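Local coordinates for nonsense-mediated mRNA decay protein 2 (Saccharomyces cerevisiae, PDB 4LUN) that takes part in nonsense-mediated decay of mRNAs carrying premature stop codons, and is represented here by its N-terminal MIF4G domain, built of HEAT-like helical repeats, at residues Leu44-Leu57 with Val83-Ile97. Sequence-based numbering, arbitrary orientation.
Sequences LKKGFVKGSESSLL and VLNKNDDVIAAVEII
Phe48 turns its ring into the flank of helix 87-104, among Ala93, Ile96 and Ile97, with Val83 CG2 of the preceding loop touching it too. With CG anti to the carbonyl carbon (chi1 -60°), CD2 rests on Ala93 CB at 3.6 Å, CD1 meets Ile96 CD1 at 3.8 Å, and the Ile97 side chain crosses at about a right angle to touch CE2. Cys79 of helix 69-81 packs on this phenylalanine. Ile96 extends CD1 onward to Leu56 CD1, 3.7 Å away, linking the loop to helix 52-60; the axes of residues 52-57 and 87-97 run 13° from parallel, 9.0 Å apart at closest approach. Here Glu53 is a knob among Ile91, Ala92, Glu95 and Ile96, its CG against Ala92 CB, while Glu95 forms a salt bridge with Arg5. At the first turn of helix 87-104 the contact turns polar. Lys50 N donates to Asp89 OD1 (3.1 Å) from above the carboxylate plane, a bent bond (140° at the hydrogen), and Lys50, alongside Asp88, forms a salt bridge from NZ to OD2 (3.0 Å) at the exposed rim. Val49 O accepts from both N and OG of Ser52, closing the turn. Apolar packing thus seats the loop, whereas the two aspartates probably set its position.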
ATOM      1  N   LEU A  44     -16.805  -8.619  14.107  1.00 32.82           N
ATOM      2  CA  LEU A  44     -15.666  -8.430  13.199  1.00 35.23           C
ATOM      3  C   LEU A  44     -16.131  -8.380  11.748  1.00 42.95           C
ATOM      4  O   LEU A  44     -15.684  -7.534  10.965  1.00 38.30           O
ATOM      5  CB  LEU A  44     -14.649  -9.568  13.356  1.00 33.82           C
ATOM      6  CG  LEU A  44     -13.710  -9.592  14.562  1.00 38.83           C
ATOM      7  CD1 LEU A  44     -12.808 -10.823  14.495  1.00 29.93           C
ATOM      8  CD2 LEU A  44     -12.876  -8.320  14.635  1.00 34.79           C
ATOM      9  N   LYS A  45     -17.036  -9.296  11.409  1.00 34.25           N
ATOM     10  CA  LYS A  45     -17.524  -9.485  10.049  1.00 38.09           C
ATOM     11  C   LYS A  45     -18.348  -8.325   9.519  1.00 41.15           C
ATOM     12  O   LYS A  45     -18.614  -8.254   8.320  1.00 37.59           O
ATOM     13  CB  LYS A  45     -18.346 -10.771   9.953  1.00 39.15           C
ATOM     14  CG  LYS A  45     -17.565 -11.962   9.453  1.00 40.80           C
ATOM     15  CD  LYS A  45     -18.414 -13.217   9.471  1.00 43.07           C
ATOM     16  CE  LYS A  45     -17.661 -14.381   8.858  1.00 51.04           C
ATOM     17  NZ  LYS A  45     -18.088 -15.687   9.429  1.00 53.35           N
ATOM     18  N   LYS A  46     -18.766  -7.418  10.394  1.00 37.63           N
ATOM     19  CA  LYS A  46     -19.494  -6.259   9.904  1.00 39.81           C
ATOM     20  C   LYS A  46     -18.510  -5.257   9.296  1.00 44.08           C
ATOM     21  O   LYS A  46     -18.911  -4.310   8.617  1.00 45.86           O
ATOM     22  CB  LYS A  46     -20.343  -5.618  11.003  1.00 42.54           C
ATOM     23  CG  LYS A  46     -19.687  -4.461  11.719  1.00 51.94           C
ATOM     24  CD  LYS A  46     -20.728  -3.407  12.064  1.00 52.93           C
ATOM     25  CE  LYS A  46     -20.081  -2.140  12.593  1.00 53.46           C
ATOM     26  NZ  LYS A  46     -20.916  -0.944  12.285  1.00 56.46           N
ATOM     27  N   GLY A  47     -17.219  -5.484   9.533  1.00 38.54           N
ATOM     28  CA  GLY A  47     -16.176  -4.691   8.901  1.00 36.40           C
ATOM     29  C   GLY A  47     -15.546  -3.665   9.821  1.00 42.80           C
ATOM     30  O   GLY A  47     -16.117  -3.290  10.848  1.00 36.06           O
ATOM     31  N   PHE A  48     -14.353  -3.206   9.447  1.00 38.85           N
ATOM     32  CA  PHE A  48     -13.653  -2.214  10.244  1.00 34.32           C
ATOM     33  C   PHE A  48     -14.065  -0.821   9.774  1.00 41.29           C
ATOM     34  O   PHE A  48     -13.531  -0.299   8.793  1.00 40.78           O
ATOM     35  CB  PHE A  48     -12.132  -2.419  10.161  1.00 32.34           C
ATOM     36  CG  PHE A  48     -11.672  -3.775  10.651  1.00 34.13           C
ATOM     37  CD1 PHE A  48     -12.482  -4.549  11.476  1.00 36.12           C
ATOM     38  CD2 PHE A  48     -10.433  -4.278  10.286  1.00 34.87           C
ATOM     39  CE1 PHE A  48     -12.065  -5.793  11.923  1.00 39.15           C
ATOM     40  CE2 PHE A  48     -10.006  -5.522  10.736  1.00 34.84           C
ATOM     41  CZ  PHE A  48     -10.822  -6.281  11.553  1.00 33.28           C
ATOM     42  N   VAL A  49     -15.049  -0.248  10.462  1.00 38.29           N
ATOM     43  CA  VAL A  49     -15.517   1.099  10.168  1.00 38.62           C
ATOM     44  C   VAL A  49     -15.477   1.930  11.441  1.00 38.85           C
ATOM     45  O   VAL A  49     -15.296   1.394  12.534  1.00 45.35           O
ATOM     46  CB  VAL A  49     -16.955   1.112   9.604  1.00 44.13           C
ATOM     47  CG1 VAL A  49     -17.044   0.282   8.326  1.00 43.91           C
ATOM     48  CG2 VAL A  49     -17.941   0.613  10.647  1.00 44.32           C
ATOM     49  N   LYS A  50     -15.650   3.237  11.288  1.00 46.13           N
ATOM     50  CA  LYS A  50     -15.538   4.173  12.399  1.00 43.11           C
ATOM     51  C   LYS A  50     -16.504   3.837  13.528  1.00 48.88           C
ATOM     52  O   LYS A  50     -17.677   3.549  13.284  1.00 51.00           O
ATOM     53  CB  LYS A  50     -15.784   5.601  11.905  1.00 50.49           C
ATOM     54  CG  LYS A  50     -15.021   6.659  12.681  1.00 51.07           C
ATOM     55  CD  LYS A  50     -15.947   7.543  13.489  1.00 57.21           C
ATOM     56  CE  LYS A  50     -15.184   8.716  14.086  1.00 63.15           C
ATOM     57  NZ  LYS A  50     -14.588   9.583  13.027  1.00 59.03           N
ATOM     58  N   GLY A  51     -15.997   3.861  14.759  1.00 49.43           N
ATOM     59  CA  GLY A  51     -16.813   3.621  15.937  1.00 49.68           C
ATOM     60  C   GLY A  51     -16.892   2.168  16.373  1.00 56.24           C
ATOM     61  O   GLY A  51     -17.113   1.879  17.553  1.00 53.16           O
ATOM     62  N   SER A  52     -16.710   1.248  15.426  1.00 52.58           N
ATOM     63  CA  SER A  52     -16.803  -0.182  15.714  1.00 50.09           C
ATOM     64  C   SER A  52     -15.678  -0.667  16.634  1.00 51.43           C
ATOM     65  O   SER A  52     -15.762  -1.749  17.215  1.00 47.16           O
ATOM     66  CB  SER A  52     -16.805  -0.996  14.414  1.00 46.43           C
ATOM     67  OG  SER A  52     -15.536  -0.977  13.786  1.00 43.81           O
ATOM     68  N   GLU A  53     -14.635   0.148  16.761  1.00 48.31           N
ATOM     69  CA  GLU A  53     -13.452  -0.198  17.543  1.00 49.87           C
ATOM     70  C   GLU A  53     -13.732  -0.395  19.038  1.00 46.27           C
ATOM     71  O   GLU A  53     -13.289  -1.377  19.634  1.00 45.40           O
ATOM     72  CB  GLU A  53     -12.380   0.878  17.355  1.00 46.50           C
ATOM     73  CG  GLU A  53     -12.876   2.090  16.579  1.00 48.44           C
ATOM     74  CD  GLU A  53     -12.272   3.388  17.072  1.00 54.36           C
ATOM     75  OE1 GLU A  53     -12.044   3.508  18.294  1.00 63.71           O
ATOM     76  OE2 GLU A  53     -12.027   4.288  16.236  1.00 51.17           O
ATOM     77  N   SER A  54     -14.463   0.540  19.637  1.00 48.84           N
ATOM     78  CA  SER A  54     -14.667   0.539  21.086  1.00 52.93           C
ATOM     79  C   SER A  54     -15.439  -0.680  21.595  1.00 51.68           C
ATOM     80  O   SER A  54     -15.105  -1.246  22.638  1.00 51.21           O
ATOM     81  CB  SER A  54     -15.356   1.830  21.536  1.00 59.91           C
ATOM     82  OG  SER A  54     -14.530   2.562  22.427  1.00 67.84           O
ATOM     83  N   SER A  55     -16.466  -1.082  20.856  1.00 50.75           N
ATOM     84  CA  SER A  55     -17.267  -2.239  21.237  1.00 49.98           C
ATOM     85  C   SER A  55     -16.433  -3.516  21.190  1.00 50.58           C
ATOM     86  O   SER A  55     -16.514  -4.353  22.088  1.00 45.85           O
ATOM     87  CB  SER A  55     -18.491  -2.370  20.327  1.00 52.98           C
ATOM     88  OG  SER A  55     -19.125  -3.628  20.497  1.00 56.49           O
ATOM     89  N   LEU A  56     -15.629  -3.651  20.139  1.00 47.99           N
ATOM     90  CA  LEU A  56     -14.759  -4.813  19.981  1.00 40.64           C
ATOM     91  C   LEU A  56     -13.666  -4.851  21.044  1.00 41.06           C
ATOM     92  O   LEU A  56     -13.260  -5.926  21.488  1.00 41.11           O
ATOM     93  CB  LEU A  56     -14.134  -4.822  18.584  1.00 42.19           C
ATOM     94  CG  LEU A  56     -15.053  -5.225  17.432  1.00 44.25           C
ATOM     95  CD1 LEU A  56     -14.562  -4.641  16.113  1.00 40.20           C
ATOM     96  CD2 LEU A  56     -15.144  -6.738  17.337  1.00 34.69           C
ATOM     97  N   LEU A  57     -13.184  -3.678  21.447  1.00 37.62           N
ATOM     98  CA  LEU A  57     -12.148  -3.614  22.472  1.00 42.37           C
ATOM     99  C   LEU A  57     -12.686  -4.078  23.820  1.00 41.16           C
ATOM    100  O   LEU A  57     -11.950  -4.646  24.624  1.00 38.73           O
ATOM    101  CB  LEU A  57     -11.561  -2.203  22.583  1.00 39.06           C
ATOM    102  CG  LEU A  57     -10.629  -1.776  21.444  1.00 45.01           C
ATOM    103  CD1 LEU A  57     -10.039  -0.396  21.708  1.00 43.34           C
ATOM    104  CD2 LEU A  57      -9.524  -2.800  21.238  1.00 35.92           C
ATOM    105  N   VAL A  83     -10.874  -3.179   3.887  1.00 30.32           N
ATOM    106  CA  VAL A  83     -11.093  -1.868   4.496  1.00 32.75           C
ATOM    107  C   VAL A  83     -11.262  -0.816   3.400  1.00 36.11           C
ATOM    108  O   VAL A  83     -10.488  -0.780   2.444  1.00 36.55           O
ATOM    109  CB  VAL A  83      -9.936  -1.470   5.440  1.00 30.82           C
ATOM    110  CG1 VAL A  83     -10.154  -0.071   6.008  1.00 36.43           C
ATOM    111  CG2 VAL A  83      -9.804  -2.475   6.573  1.00 30.36           C
ATOM    112  N   LEU A  84     -12.283   0.024   3.537  1.00 36.41           N
ATOM    113  CA  LEU A  84     -12.566   1.052   2.539  1.00 44.14           C
ATOM    114  C   LEU A  84     -11.444   2.085   2.503  1.00 46.00           C
ATOM    115  O   LEU A  84     -10.591   2.113   3.393  1.00 46.72           O
ATOM    116  CB  LEU A  84     -13.890   1.740   2.868  1.00 42.90           C
ATOM    117  CG  LEU A  84     -15.082   0.817   3.124  1.00 43.18           C
ATOM    118  CD1 LEU A  84     -16.249   1.591   3.722  1.00 43.16           C
ATOM    119  CD2 LEU A  84     -15.502   0.118   1.840  1.00 48.05           C
ATOM    120  N   ASN A  85     -11.434   2.932   1.477  1.00 48.81           N
ATOM    121  CA  ASN A  85     -10.533   4.078   1.487  1.00 50.12           C
ATOM    122  C   ASN A  85     -11.207   5.257   2.180  1.00 49.61           C
ATOM    123  O   ASN A  85     -11.639   6.222   1.543  1.00 43.19           O
ATOM    124  CB  ASN A  85     -10.073   4.469   0.083  1.00 49.28           C
ATOM    125  CG  ASN A  85      -9.102   5.638   0.100  1.00 53.39           C
ATOM    126  OD1 ASN A  85      -8.433   5.891   1.105  1.00 54.47           O
ATOM    127  ND2 ASN A  85      -9.032   6.367  -1.010  1.00 56.53           N
ATOM    128  N   LYS A  86     -11.318   5.147   3.496  1.00 37.72           N
ATOM    129  CA  LYS A  86     -11.861   6.207   4.321  1.00 37.63           C
ATOM    130  C   LYS A  86     -10.922   6.324   5.506  1.00 34.51           C
ATOM    131  O   LYS A  86     -10.629   5.331   6.166  1.00 30.37           O
ATOM    132  CB  LYS A  86     -13.284   5.867   4.776  1.00 40.61           C
ATOM    133  CG  LYS A  86     -14.289   5.719   3.632  1.00 43.56           C
ATOM    134  CD  LYS A  86     -15.716   5.538   4.146  1.00 48.80           C
ATOM    135  CE  LYS A  86     -16.236   6.784   4.863  1.00 50.13           C
ATOM    136  NZ  LYS A  86     -16.776   7.816   3.930  1.00 48.46           N
ATOM    137  N   ASN A  87     -10.423   7.526   5.759  1.00 30.58           N
ATOM    138  CA  ASN A  87      -9.420   7.698   6.799  1.00 32.83           C
ATOM    139  C   ASN A  87      -9.897   7.242   8.173  1.00 30.86           C
ATOM    140  O   ASN A  87      -9.119   6.683   8.948  1.00 29.16           O
ATOM    141  CB  ASN A  87      -8.916   9.140   6.838  1.00 35.54           C
ATOM    142  CG  ASN A  87      -8.081   9.488   5.625  1.00 34.02           C
ATOM    143  OD1 ASN A  87      -7.395   8.629   5.068  1.00 35.66           O
ATOM    144  ND2 ASN A  87      -8.141  10.746   5.200  1.00 33.40           N
ATOM    145  N   ASP A  88     -11.176   7.460   8.462  1.00 35.50           N
ATOM    146  CA  ASP A  88     -11.741   7.073   9.755  1.00 36.33           C
ATOM    147  C   ASP A  88     -11.873   5.561   9.920  1.00 33.18           C
ATOM    148  O   ASP A  88     -11.728   5.035  11.028  1.00 34.42           O
ATOM    149  CB  ASP A  88     -13.089   7.756   9.983  1.00 42.85           C
ATOM    150  CG  ASP A  88     -12.943   9.204  10.407  1.00 51.24           C
ATOM    151  OD1 ASP A  88     -13.650  10.061   9.838  1.00 54.96           O
ATOM    152  OD2 ASP A  88     -12.122   9.483  11.313  1.00 56.60           O
ATOM    153  N   ASP A  89     -12.143   4.869   8.820  1.00 32.16           N
ATOM    154  CA  ASP A  89     -12.238   3.416   8.844  1.00 31.13           C
ATOM    155  C   ASP A  89     -10.860   2.780   9.036  1.00 30.41           C
ATOM    156  O   ASP A  89     -10.718   1.795   9.759  1.00 27.28           O
ATOM    157  CB  ASP A  89     -12.898   2.899   7.568  1.00 35.22           C
ATOM    158  CG  ASP A  89     -14.374   3.245   7.499  1.00 42.32           C
ATOM    159  OD1 ASP A  89     -14.842   4.032   8.351  1.00 42.11           O
ATOM    160  OD2 ASP A  89     -15.064   2.731   6.595  1.00 42.27           O
ATOM    161  N   VAL A  90      -9.850   3.349   8.389  1.00 26.82           N
ATOM    162  CA  VAL A  90      -8.463   2.909   8.590  1.00 27.88           C
ATOM    163  C   VAL A  90      -8.027   3.030  10.060  1.00 29.85           C
ATOM    164  O   VAL A  90      -7.420   2.112  10.614  1.00 24.13           O
ATOM    165  CB  VAL A  90      -7.493   3.675   7.646  1.00 25.54           C
ATOM    166  CG1 VAL A  90      -6.055   3.339   7.955  1.00 25.86           C
ATOM    167  CG2 VAL A  90      -7.808   3.355   6.189  1.00 32.25           C
ATOM    168  N   ILE A  91      -8.350   4.149  10.699  1.00 28.09           N
ATOM    169  CA  ILE A  91      -8.010   4.332  12.112  1.00 27.02           C
ATOM    170  C   ILE A  91      -8.662   3.276  13.000  1.00 32.23           C
ATOM    171  O   ILE A  91      -8.023   2.730  13.904  1.00 30.32           O
ATOM    172  CB  ILE A  91      -8.389   5.742  12.615  1.00 31.01           C
ATOM    173  CG1 ILE A  91      -7.307   6.738  12.219  1.00 37.17           C
ATOM    174  CG2 ILE A  91      -8.562   5.770  14.121  1.00 32.30           C
ATOM    175  CD1 ILE A  91      -7.855   8.020  11.665  1.00 45.19           C
ATOM    176  N   ALA A  92      -9.935   2.997  12.738  1.00 31.02           N
ATOM    177  CA  ALA A  92     -10.653   1.958  13.461  1.00 28.12           C
ATOM    178  C   ALA A  92      -9.953   0.613  13.301  1.00 25.94           C
ATOM    179  O   ALA A  92      -9.767  -0.113  14.276  1.00 32.60           O
ATOM    180  CB  ALA A  92     -12.090   1.873  12.978  1.00 36.22           C
ATOM    181  N   ALA A  93      -9.552   0.294  12.075  1.00 21.76           N
ATOM    182  CA  ALA A  93      -8.856  -0.963  11.813  1.00 23.28           C
ATOM    183  C   ALA A  93      -7.547  -1.029  12.598  1.00 25.61           C
ATOM    184  O   ALA A  93      -7.190  -2.075  13.141  1.00 26.05           O
ATOM    185  CB  ALA A  93      -8.592  -1.130  10.327  1.00 24.16           C
ATOM    186  N   VAL A  94      -6.833   0.092  12.658  1.00 25.46           N
ATOM    187  CA  VAL A  94      -5.572   0.142  13.393  1.00 22.60           C
ATOM    188  C   VAL A  94      -5.771  -0.132  14.892  1.00 27.03           C
ATOM    189  O   VAL A  94      -5.015  -0.889  15.494  1.00 25.02           O
ATOM    190  CB  VAL A  94      -4.846   1.492  13.202  1.00 24.56           C
ATOM    191  CG1 VAL A  94      -3.674   1.610  14.169  1.00 26.27           C
ATOM    192  CG2 VAL A  94      -4.382   1.649  11.755  1.00 26.14           C
ATOM    193  N   GLU A  95      -6.789   0.483  15.487  1.00 28.59           N
ATOM    194  CA  GLU A  95      -7.059   0.284  16.911  1.00 26.99           C
ATOM    195  C   GLU A  95      -7.476  -1.151  17.220  1.00 26.92           C
ATOM    196  O   GLU A  95      -7.050  -1.730  18.216  1.00 24.08           O
ATOM    197  CB  GLU A  95      -8.139   1.251  17.397  1.00 31.09           C
ATOM    198  CG  GLU A  95      -7.714   2.710  17.408  1.00 33.19           C
ATOM    199  CD  GLU A  95      -6.911   3.090  18.640  1.00 37.11           C
ATOM    200  OE1 GLU A  95      -6.730   2.238  19.543  1.00 39.39           O
ATOM    201  OE2 GLU A  95      -6.469   4.255  18.709  1.00 36.01           O
ATOM    202  N   ILE A  96      -8.320  -1.712  16.361  1.00 27.34           N
ATOM    203  CA  ILE A  96      -8.784  -3.087  16.503  1.00 28.18           C
ATOM    204  C   ILE A  96      -7.652  -4.103  16.346  1.00 29.21           C
ATOM    205  O   ILE A  96      -7.518  -5.022  17.151  1.00 25.17           O
ATOM    206  CB  ILE A  96      -9.895  -3.385  15.485  1.00 30.40           C
ATOM    207  CG1 ILE A  96     -11.116  -2.512  15.781  1.00 33.37           C
ATOM    208  CG2 ILE A  96     -10.262  -4.860  15.494  1.00 31.04           C
ATOM    209  CD1 ILE A  96     -12.087  -2.403  14.616  1.00 31.03           C
ATOM    210  N   ILE A  97      -6.831  -3.941  15.318  1.00 23.27           N
ATOM    211  CA  ILE A  97      -5.708  -4.853  15.120  1.00 23.26           C
ATOM    212  C   ILE A  97      -4.702  -4.723  16.260  1.00 22.66           C
ATOM    213  O   ILE A  97      -4.146  -5.719  16.699  1.00 22.39           O
ATOM    214  CB  ILE A  97      -5.006  -4.639  13.761  1.00 23.59           C
ATOM    215  CG1 ILE A  97      -5.980  -4.908  12.611  1.00 29.76           C
ATOM    216  CG2 ILE A  97      -3.786  -5.551  13.623  1.00 20.47           C
ATOM    217  CD1 ILE A  97      -6.577  -6.293  12.641  1.00 32.08           C
TER